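Local atomic coordinates of 2-oxoglutarate-dependent dioxygenase tropC (Talaromyces stipitatus, PDB entry 6XJJ), a protein that acts as a non-haem iron, 2-oxoglutarate-dependent dioxygenase in the biosynthesis of fungal tropolones. Residues Val282-Asp287 against Ala300-Tyr305; Asn71-Phe76 against Thr270-Pro275; Ser190-Ile195 against Val249-Gln254. One frame throughout, in Å; residues are numbered along the deposited sequence.

Interaction 1. Residues Val282-Asp287 against Ala300-Tyr305; sequences VINMGD and ARHRVY. With FE (Fe (III) ion), chain B.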
loop_
_atom_site.group_PDB
_atom_site.type_symbol
_atom_site.label_atom_id
_atom_site.label_comp_id
_atom_site.label_asym_id
_atom_site.label_seq_id
_atom_site.Cartn_x
_atom_site.Cartn_y
_atom_site.Cartn_z
ATOM N N VAL A 282 5.903 -2.376 4.931
ATOM C CA VAL A 282 6.711 -2.151 3.734
ATOM C C VAL A 282 6.236 -0.875 3.069
ATOM O O VAL A 282 5.042 -0.713 2.789
ATOM C CB VAL A 282 6.624 -3.331 2.753
ATOM C CG1 VAL A 282 7.399 -3.018 1.478
ATOM C CG2 VAL A 282 7.156 -4.587 3.363
ATOM N N ILE A 283 7.174 0.024 2.812
ATOM C CA ILE A 283 6.893 1.332 2.247
ATOM C C ILE A 283 7.595 1.406 0.907
ATOM O O ILE A 283 8.783 1.079 0.810
ATOM C CB ILE A 283 7.391 2.458 3.167
ATOM C CG1 ILE A 283 6.873 2.289 4.600
ATOM C CG2 ILE A 283 7.020 3.817 2.591
ATOM C CD1 ILE A 283 5.390 2.299 4.738
ATOM N N ASN A 284 6.871 1.821 -0.126
ATOM C CA ASN A 284 7.504 2.106 -1.404
ATOM C C ASN A 284 6.889 3.336 -2.049
ATOM O O ASN A 284 5.751 3.722 -1.765
ATOM C CB ASN A 284 7.377 0.951 -2.384
ATOM C CG ASN A 284 5.954 0.609 -2.672
ATOM O OD1 ASN A 284 5.126 0.613 -1.772
ATOM N ND2 ASN A 284 5.623 0.490 -3.946
ATOM N N MET A 285 7.654 3.914 -2.962
ATOM C CA MET A 285 7.250 5.087 -3.716
ATOM C C MET A 285 6.568 4.669 -5.020
ATOM O O MET A 285 6.863 3.612 -5.588
ATOM C CB MET A 285 8.475 5.942 -4.027
ATOM C CG MET A 285 9.322 6.306 -2.800
ATOM S SD MET A 285 8.537 7.435 -1.620
ATOM C CE MET A 285 7.825 6.300 -0.419
ATOM N N GLY A 286 5.653 5.517 -5.491
ATOM C CA GLY A 286 4.946 5.302 -6.732
ATOM C C GLY A 286 5.410 6.244 -7.835
ATOM O O GLY A 286 6.303 7.072 -7.668
ATOM N N ASP A 287 4.757 6.100 -8.991
ATOM C CA ASP A 287 5.159 6.852 -10.177
ATOM C C ASP A 287 4.896 8.348 -10.015
ATOM O O ASP A 287 5.698 9.179 -10.458
ATOM C CB ASP A 287 4.423 6.310 -11.402
ATOM C CG ASP A 287 4.819 4.887 -11.734
ATOM O OD1 ASP A 287 5.889 4.445 -11.267
ATOM O OD2 ASP A 287 4.047 4.203 -12.440
ATOM N N ALA A 300 9.974 1.638 -8.035
ATOM C CA ALA A 300 10.685 0.435 -8.433
ATOM C C ALA A 300 9.702 -0.673 -8.784
ATOM O O ALA A 300 8.669 -0.836 -8.127
ATOM C CB ALA A 300 11.629 -0.041 -7.321
ATOM N N ARG A 301 10.026 -1.427 -9.826
ATOM C CA ARG A 301 9.252 -2.609 -10.176
ATOM C C ARG A 301 9.277 -3.634 -9.047
ATOM O O ARG A 301 10.269 -3.771 -8.324
ATOM C CB ARG A 301 9.805 -3.192 -11.480
ATOM C CG ARG A 301 9.338 -2.409 -12.711
ATOM C CD ARG A 301 10.146 -2.641 -13.983
ATOM N NE ARG A 301 10.351 -4.045 -14.339
ATOM C CZ ARG A 301 11.543 -4.616 -14.527
ATOM N NH1 ARG A 301 12.659 -3.908 -14.446
ATOM N NH2 ARG A 301 11.621 -5.899 -14.837
ATOM N N HIS A 302 8.156 -4.330 -8.874
ATOM C CA HIS A 302 8.036 -5.352 -7.847
ATOM C C HIS A 302 6.910 -6.298 -8.230
ATOM O O HIS A 302 6.085 -5.994 -9.097
ATOM C CB HIS A 302 7.790 -4.743 -6.456
ATOM C CG HIS A 302 6.572 -3.871 -6.368
ATOM N ND1 HIS A 302 6.559 -2.564 -6.808
ATOM C CD2 HIS A 302 5.329 -4.116 -5.885
ATOM C CE1 HIS A 302 5.362 -2.042 -6.600
ATOM N NE2 HIS A 302 4.595 -2.964 -6.043
ATOM N N ARG A 303 6.893 -7.454 -7.568
ATOM C CA ARG A 303 5.944 -8.520 -7.872
ATOM C C ARG A 303 5.906 -9.469 -6.681
ATOM O O ARG A 303 6.682 -9.336 -5.729
ATOM C CB ARG A 303 6.342 -9.250 -9.154
ATOM C CG ARG A 303 7.694 -9.928 -9.047
ATOM C CD ARG A 303 8.091 -10.579 -10.337
ATOM N NE ARG A 303 9.359 -11.291 -10.216
ATOM C CZ ARG A 303 9.985 -11.874 -11.231
ATOM N NH1 ARG A 303 9.459 -11.823 -12.447
ATOM N NH2 ARG A 303 11.138 -12.496 -11.034
ATOM N N VAL A 304 5.003 -10.445 -6.748
ATOM C CA VAL A 304 4.843 -11.445 -5.700
ATOM C C VAL A 304 4.734 -12.793 -6.396
ATOM O O VAL A 304 3.739 -13.060 -7.082
ATOM C CB VAL A 304 3.607 -11.183 -4.824
ATOM C CG1 VAL A 304 3.527 -12.195 -3.684
ATOM C CG2 VAL A 304 3.610 -9.763 -4.290
ATOM N N TYR A 305 5.747 -13.643 -6.230
ATOM C CA TYR A 305 5.673 -14.976 -6.809
ATOM C C TYR A 305 4.836 -15.904 -5.932
ATOM O O TYR A 305 4.535 -15.609 -4.774
ATOM C CB TYR A 305 7.067 -15.568 -7.026
ATOM C CG TYR A 305 7.940 -15.681 -5.796
ATOM C CD1 TYR A 305 7.805 -16.746 -4.913
ATOM C CD2 TYR A 305 8.941 -14.752 -5.548
ATOM C CE1 TYR A 305 8.618 -16.857 -3.792
ATOM C CE2 TYR A 305 9.761 -14.856 -4.439
ATOM C CZ TYR A 305 9.597 -15.913 -3.562
ATOM O OH TYR A 305 10.411 -16.020 -2.453
HETATM FE FE FE B . 2.107 -3.001 -5.765
#

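Interaction 2. Residues Asn71-Phe76 against Thr270-Pro275; sequences NKYGFF and TWIPVP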
loop_
_atom_site.group_PDB
_atom_site.type_symbol
_atom_site.label_atom_id
_atom_site.label_comp_id
_atom_site.label_asym_id
_atom_site.label_seq_id
_atom_site.Cartn_x
_atom_site.Cartn_y
_atom_site.Cartn_z
ATOM N N ASN A 71 15.674 6.721 -2.355
ATOM C CA ASN A 71 16.435 7.126 -3.521
ATOM C C ASN A 71 17.166 5.954 -4.157
ATOM O O ASN A 71 17.408 5.958 -5.368
ATOM C CB ASN A 71 17.396 8.245 -3.129
ATOM C CG ASN A 71 18.271 8.679 -4.266
ATOM O OD1 ASN A 71 18.837 7.858 -4.983
ATOM N ND2 ASN A 71 18.256 9.972 -4.542
ATOM N N LYS A 72 17.517 4.943 -3.371
ATOM C CA LYS A 72 18.300 3.822 -3.866
ATOM C C LYS A 72 17.426 2.638 -4.257
ATOM O O LYS A 72 17.555 2.119 -5.368
ATOM C CB LYS A 72 19.332 3.409 -2.807
ATOM C CG LYS A 72 20.312 2.333 -3.231
ATOM C CD LYS A 72 21.375 2.154 -2.149
ATOM C CE LYS A 72 22.415 1.112 -2.524
ATOM N NZ LYS A 72 23.478 1.000 -1.480
ATOM N N TYR A 73 16.518 2.210 -3.375
ATOM C CA TYR A 73 15.694 1.042 -3.642
ATOM C C TYR A 73 14.241 1.370 -3.951
ATOM O O TYR A 73 13.534 0.515 -4.491
ATOM C CB TYR A 73 15.718 0.076 -2.446
ATOM C CG TYR A 73 17.106 -0.348 -2.014
ATOM C CD1 TYR A 73 17.771 -1.396 -2.638
ATOM C CD2 TYR A 73 17.747 0.298 -0.964
ATOM C CE1 TYR A 73 19.041 -1.779 -2.234
ATOM C CE2 TYR A 73 19.006 -0.077 -0.555
ATOM C CZ TYR A 73 19.651 -1.115 -1.191
ATOM O OH TYR A 73 20.909 -1.486 -0.778
ATOM N N GLY A 74 13.770 2.567 -3.618
ATOM C CA GLY A 74 12.344 2.816 -3.683
ATOM C C GLY A 74 11.529 2.045 -2.670
ATOM O O GLY A 74 10.309 2.217 -2.628
ATOM N N PHE A 75 12.157 1.177 -1.873
ATOM C CA PHE A 75 11.488 0.494 -0.779
ATOM C C PHE A 75 12.292 0.641 0.501
ATOM O O PHE A 75 13.517 0.785 0.471
ATOM C CB PHE A 75 11.300 -1.027 -0.938
ATOM C CG PHE A 75 10.266 -1.467 -1.942
ATOM C CD1 PHE A 75 9.957 -0.750 -3.085
ATOM C CD2 PHE A 75 9.454 -2.545 -1.603
ATOM C CE1 PHE A 75 8.962 -1.208 -3.961
ATOM C CE2 PHE A 75 8.455 -2.977 -2.434
ATOM C CZ PHE A 75 8.199 -2.309 -3.613
ATOM N N PHE A 76 11.578 0.578 1.627
ATOM C CA PHE A 76 12.136 0.144 2.899
ATOM C C PHE A 76 11.071 -0.550 3.740
ATOM O O PHE A 76 9.871 -0.475 3.463
ATOM C CB PHE A 76 12.716 1.232 3.823
ATOM C CG PHE A 76 11.922 2.522 3.920
ATOM C CD1 PHE A 76 10.899 2.862 3.053
ATOM C CD2 PHE A 76 11.954 3.191 5.141
ATOM C CE1 PHE A 76 10.167 4.022 3.236
ATOM C CE2 PHE A 76 11.179 4.317 5.357
ATOM C CZ PHE A 76 10.272 4.713 4.406
ATOM N N THR A 270 18.874 -7.539 -10.579
ATOM C CA THR A 270 18.413 -8.653 -9.762
ATOM C C THR A 270 17.111 -8.263 -9.069
ATOM O O THR A 270 16.822 -7.081 -8.868
ATOM C CB THR A 270 19.459 -9.058 -8.704
ATOM O OG1 THR A 270 20.753 -9.144 -9.312
ATOM C CG2 THR A 270 19.132 -10.437 -8.147
ATOM N N TRP A 271 16.324 -9.275 -8.711
ATOM C CA TRP A 271 15.170 -9.096 -7.839
ATOM C C TRP A 271 15.597 -9.321 -6.393
ATOM O O TRP A 271 16.143 -10.379 -6.065
ATOM C CB TRP A 271 14.057 -10.076 -8.209
ATOM C CG TRP A 271 13.468 -9.850 -9.563
ATOM C CD1 TRP A 271 13.927 -10.356 -10.739
ATOM C CD2 TRP A 271 12.290 -9.098 -9.882
ATOM N NE1 TRP A 271 13.123 -9.956 -11.775
ATOM C CE2 TRP A 271 12.109 -9.182 -11.278
ATOM C CE3 TRP A 271 11.374 -8.360 -9.126
ATOM C CZ2 TRP A 271 11.053 -8.552 -11.936
ATOM C CZ3 TRP A 271 10.324 -7.732 -9.783
ATOM C CH2 TRP A 271 10.171 -7.834 -11.172
ATOM N N ILE A 272 15.350 -8.336 -5.532
ATOM C CA ILE A 272 15.711 -8.463 -4.119
ATOM C C ILE A 272 14.470 -8.932 -3.372
ATOM O O ILE A 272 13.376 -8.410 -3.631
ATOM C CB ILE A 272 16.196 -7.143 -3.506
ATOM C CG1 ILE A 272 17.276 -6.488 -4.356
ATOM C CG2 ILE A 272 16.791 -7.425 -2.128
ATOM C CD1 ILE A 272 17.576 -5.061 -3.918
ATOM N N PRO A 273 14.571 -9.866 -2.434
ATOM C CA PRO A 273 13.411 -10.166 -1.596
ATOM C C PRO A 273 13.186 -9.065 -0.579
ATOM O O PRO A 273 14.110 -8.370 -0.147
ATOM C CB PRO A 273 13.795 -11.485 -0.916
ATOM C CG PRO A 273 15.262 -11.438 -0.835
ATOM C CD PRO A 273 15.729 -10.705 -2.072
ATOM N N VAL A 274 11.917 -8.888 -0.215
ATOM C CA VAL A 274 11.539 -8.006 0.878
ATOM C C VAL A 274 11.249 -8.888 2.092
ATOM O O VAL A 274 10.215 -9.576 2.106
ATOM C CB VAL A 274 10.326 -7.139 0.522
ATOM C CG1 VAL A 274 9.945 -6.265 1.705
ATOM C CG2 VAL A 274 10.634 -6.281 -0.685
ATOM N N PRO A 275 12.110 -8.904 3.107
ATOM C CA PRO A 275 11.876 -9.806 4.238
ATOM C C PRO A 275 10.685 -9.365 5.075
ATOM O O PRO A 275 10.436 -8.169 5.257
ATOM C CB PRO A 275 13.181 -9.719 5.032
ATOM C CG PRO A 275 13.696 -8.351 4.737
ATOM C CD PRO A 275 13.280 -8.033 3.330
#

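Interaction 3. Residues Ser190-Ile195 against Val249-Gln254; sequences STIVRI and VSILLQ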
loop_
_atom_site.group_PDB
_atom_site.type_symbol
_atom_site.label_atom_id
_atom_site.label_comp_id
_atom_site.label_asym_id
_atom_site.label_seq_id
_atom_site.Cartn_x
_atom_site.Cartn_y
_atom_site.Cartn_z
ATOM N N SER A 190 0.629 10.110 6.511
ATOM C CA SER A 190 0.857 11.540 6.682
ATOM C C SER A 190 2.211 11.799 7.328
ATOM O O SER A 190 2.912 12.752 6.964
ATOM C CB SER A 190 -0.258 12.150 7.524
ATOM O OG SER A 190 -1.514 12.004 6.887
ATOM N N THR A 191 2.591 10.957 8.291
ATOM C CA THR A 191 3.932 11.023 8.861
ATOM C C THR A 191 4.988 10.771 7.789
ATOM O O THR A 191 5.960 11.527 7.659
ATOM C CB THR A 191 4.063 9.999 9.994
ATOM O OG1 THR A 191 3.074 10.258 10.995
ATOM C CG2 THR A 191 5.451 10.050 10.621
ATOM N N ILE A 192 4.806 9.704 7.006
ATOM C CA ILE A 192 5.758 9.364 5.952
ATOM C C ILE A 192 5.919 10.525 4.981
ATOM O O ILE A 192 7.037 10.862 4.577
ATOM C CB ILE A 192 5.304 8.077 5.236
ATOM C CG1 ILE A 192 5.389 6.891 6.203
ATOM C CG2 ILE A 192 6.169 7.795 4.006
ATOM C CD1 ILE A 192 4.686 5.637 5.734
ATOM N N VAL A 193 4.811 11.155 4.591
ATOM C CA VAL A 193 4.882 12.264 3.644
ATOM C C VAL A 193 5.740 13.397 4.188
ATOM O O VAL A 193 6.560 13.970 3.461
ATOM C CB VAL A 193 3.467 12.745 3.286
ATOM C CG1 VAL A 193 3.526 14.073 2.557
ATOM C CG2 VAL A 193 2.783 11.701 2.407
ATOM N N ARG A 194 5.563 13.749 5.464
ATOM C CA ARG A 194 6.303 14.883 6.006
ATOM C C ARG A 194 7.786 14.573 6.130
ATOM O O ARG A 194 8.618 15.482 6.024
ATOM C CB ARG A 194 5.739 15.282 7.366
ATOM C CG ARG A 194 4.276 15.659 7.329
ATOM C CD ARG A 194 3.774 16.167 8.665
ATOM N NE ARG A 194 2.316 16.226 8.671
ATOM C CZ ARG A 194 1.521 15.278 9.168
ATOM N NH1 ARG A 194 2.029 14.214 9.781
ATOM N NH2 ARG A 194 0.205 15.421 9.095
ATOM N N ILE A 195 8.134 13.309 6.380
ATOM C CA ILE A 195 9.537 12.907 6.389
ATOM C C ILE A 195 10.126 13.026 4.986
ATOM O O ILE A 195 11.239 13.535 4.803
ATOM C CB ILE A 195 9.679 11.480 6.952
ATOM C CG1 ILE A 195 9.263 11.445 8.425
ATOM C CG2 ILE A 195 11.112 10.989 6.805
ATOM C CD1 ILE A 195 9.138 10.038 9.005
ATOM N N VAL A 249 2.614 7.035 -2.219
ATOM C CA VAL A 249 3.176 6.195 -1.168
ATOM C C VAL A 249 2.279 4.975 -1.011
ATOM O O VAL A 249 1.052 5.084 -1.106
ATOM C CB VAL A 249 3.306 6.963 0.167
ATOM C CG1 VAL A 249 3.864 6.055 1.271
ATOM C CG2 VAL A 249 4.177 8.208 -0.019
ATOM N N SER A 250 2.891 3.808 -0.808
ATOM C CA SER A 250 2.154 2.587 -0.513
ATOM C C SER A 250 2.702 1.995 0.776
ATOM O O SER A 250 3.912 2.037 1.021
ATOM C CB SER A 250 2.255 1.561 -1.648
ATOM O OG SER A 250 1.744 2.081 -2.867
ATOM N N ILE A 251 1.808 1.446 1.595
ATOM C CA ILE A 251 2.167 0.881 2.892
ATOM C C ILE A 251 1.564 -0.514 2.958
ATOM O O ILE A 251 0.336 -0.664 2.911
ATOM C CB ILE A 251 1.657 1.724 4.072
ATOM C CG1 ILE A 251 2.058 3.189 3.910
ATOM C CG2 ILE A 251 2.249 1.167 5.362
ATOM C CD1 ILE A 251 1.423 4.118 4.921
ATOM N N LEU A 252 2.414 -1.525 3.097
ATOM C CA LEU A 252 2.003 -2.915 2.998
ATOM C C LEU A 252 2.213 -3.599 4.339
ATOM O O LEU A 252 3.226 -3.372 5.008
ATOM C CB LEU A 252 2.812 -3.646 1.916
ATOM C CG LEU A 252 2.553 -5.124 1.613
ATOM C CD1 LEU A 252 1.246 -5.306 0.848
ATOM C CD2 LEU A 252 3.737 -5.722 0.859
ATOM N N LEU A 253 1.258 -4.439 4.723
ATOM C CA LEU A 253 1.373 -5.285 5.904
ATOM C C LEU A 253 1.440 -6.735 5.450
ATOM O O LEU A 253 0.456 -7.262 4.919
ATOM C CB LEU A 253 0.187 -5.074 6.845
ATOM C CG LEU A 253 0.099 -5.997 8.067
ATOM C CD1 LEU A 253 1.288 -5.800 8.997
ATOM C CD2 LEU A 253 -1.210 -5.782 8.810
ATOM N N GLN A 254 2.583 -7.380 5.661
ATOM C CA GLN A 254 2.714 -8.776 5.287
ATOM C C GLN A 254 2.395 -9.646 6.495
ATOM O O GLN A 254 2.224 -9.163 7.617
ATOM C CB GLN A 254 4.116 -9.089 4.780
ATOM C CG GLN A 254 4.688 -8.102 3.832
ATOM C CD GLN A 254 5.950 -8.629 3.246
ATOM O OE1 GLN A 254 6.231 -9.816 3.369
ATOM N NE2 GLN A 254 6.830 -7.732 2.846
#

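Interaction 1. Residues Val282-Asp287 against Ala300-Tyr305
N284 and H302 meet inside the double-stranded beta-helix (jelly-roll) core of the dioxygenase, where H302 joins H243 and D245 in the facial triad of two histidines and one carboxylate that holds the iron. The contact is small and has no hydrogen bond between the segments. It spans the sandwich: strand 281-285 belongs to the larger sheet and strand 302-304 to the smaller one. From its CB, H302 turns inward with CG between the backbone N and the carbonyl carbon (chi1 57°), which brings the imidazole between the two sheets. On one side of the ring, ND1 donates to the carbonyl of A300, two residues back, with ND1 3.0 Å from A300 O and a nearly straight N-H...O angle of 169°. The acceptor lies in the ring plane, so this bond fixes the rotation of the imidazole. It also leaves NE2 facing the iron. CD2 and CE1 flank the metal almost evenly, CD2 at 3.4 Å and CE1 at 3.5 Å from the iron. NE2 itself binds the metal at 2.5 Å, again at the ring edge and in its plane. CE1 of H302 has a second neighbour as well, ND2 of N284 at 3.7 Å. The amide of N284 approaches this ring obliquely, its plane turned 80° from that of the imidazole, and the two side chains cross at about a right angle. ND2 of N284 is given to another ligand, donating to OD2 of D245, whose OD1 binds the iron, which makes N284 a second-shell residue that probably helps to position the carboxylate. Beyond this pair the backbones approach only loosely, with M285 O 4.4 Å from A300 N, too far for a hydrogen bond.

Interaction 2. Residues Asn71-Phe76 against Thr270-Pro275
The backbones of Y73 and I272 stay well apart, their CA atoms 9.5 Å from each other, and no hydrogen bond joins the two segments. Side chains therefore make the whole contact, between the two sheets of the jelly roll, away from the chain's centre. Here segment 71-76, from the N-terminal region, leaves helix 56-72, passes through G74 with a positive phi of 67°, and enters strand 75-79 beside strand 281-285. Facing it is strand 270-273, an outermost strand of the smaller sheet, tied to that sheet by backbone hydrogen bonding of I272 with V263; V274, just beyond the strand, bonds in the same way with L261. Two aromatic-aliphatic pairs bridge the gap, both oblique to the ring and both crossing at about a right angle. In the first, CD1 of I272 comes to the Y73 ring 3.9 Å from its CD1 and 4.0 Å from its CE1. I272 places CG1 beside its backbone N, and an extended chi2 of 169° then drives CD1 out to the tyrosine. One face of the Y73 ring carries the aliphatic chain of its neighbour K72, whose CG stands 3.8 Å above the plane, offset from the ring centre. The phenol end of Y73 looks beyond the contact, with OH hydrogen-bonded to E39. In the second pair F75 points into the sandwich, where its ring also meets H302, an iron ligand, edge-to-face, so the apolar cluster reaches the wall of the metal site. V274 answers with the branch beside its backbone N: its CG2 lies 4.0 Å from CD2 of F75.

Interaction 3. Residues Ser190-Ile195 against Val249-Gln254
I192 and I251 reach toward each other tip to tip, and the contacts between the helix and the strand are all apolar. CD1 of I192 lies 3.7 Å from CD1 of I251 and 4.0 Å from its CG1. With CG1 of I192 anti to the carbonyl carbon (chi1 -66°), CD1 leads off toward the strand. Its other branch, CG2, turns to V249, lying 4.0 Å from CG1 of that valine, so one isoleucine spans two residues on the same face of the strand. V193 adds a looser touch from the flank, its CG2 4.5 Å from CG2 of V249. The axes of helix 190-195 and strand 249-253 approach to 9.9 Å at 133° between their directions. In fold terms, the long helix 171-204 packs against the outer face of the larger sheet of the jelly roll. V189, a turn back along the helix from I192 and V193, meets both V249 and I251, and M185, a turn before that, meets I251. Hydrogen bonds run within and beside the segments rather than across them: the helix keeps its own, such as R194 N to S190 O, while the strand pairs with 281-285 on one edge and with 311-318 on the other. Between V249 and I251, S250 points away from the helix, and its OG is hydrogen-bonded to OD2 of the iron ligand D245.

All three contacts are buried: interactions 1 and 2 lie between the sheets of the jelly roll, interaction 3 on the outer side of the larger one. Interaction 1 is the polar, metal-binding one; interaction 2 closes the same gap farther from the centre with aromatic and aliphatic groups; interaction 3 is purely aliphatic and fastens a helix to the sheet. They share that larger sheet: strand 281-285 of interaction 1 runs between strand 75-79 of interaction 2 and strand 249-253 of interaction 3, with probable backbone hydrogen bonds I283 N to F76 O and L252 N to V282 O. Interactions 2 and 3 touch directly at V274 CG1 and Q254 NE2.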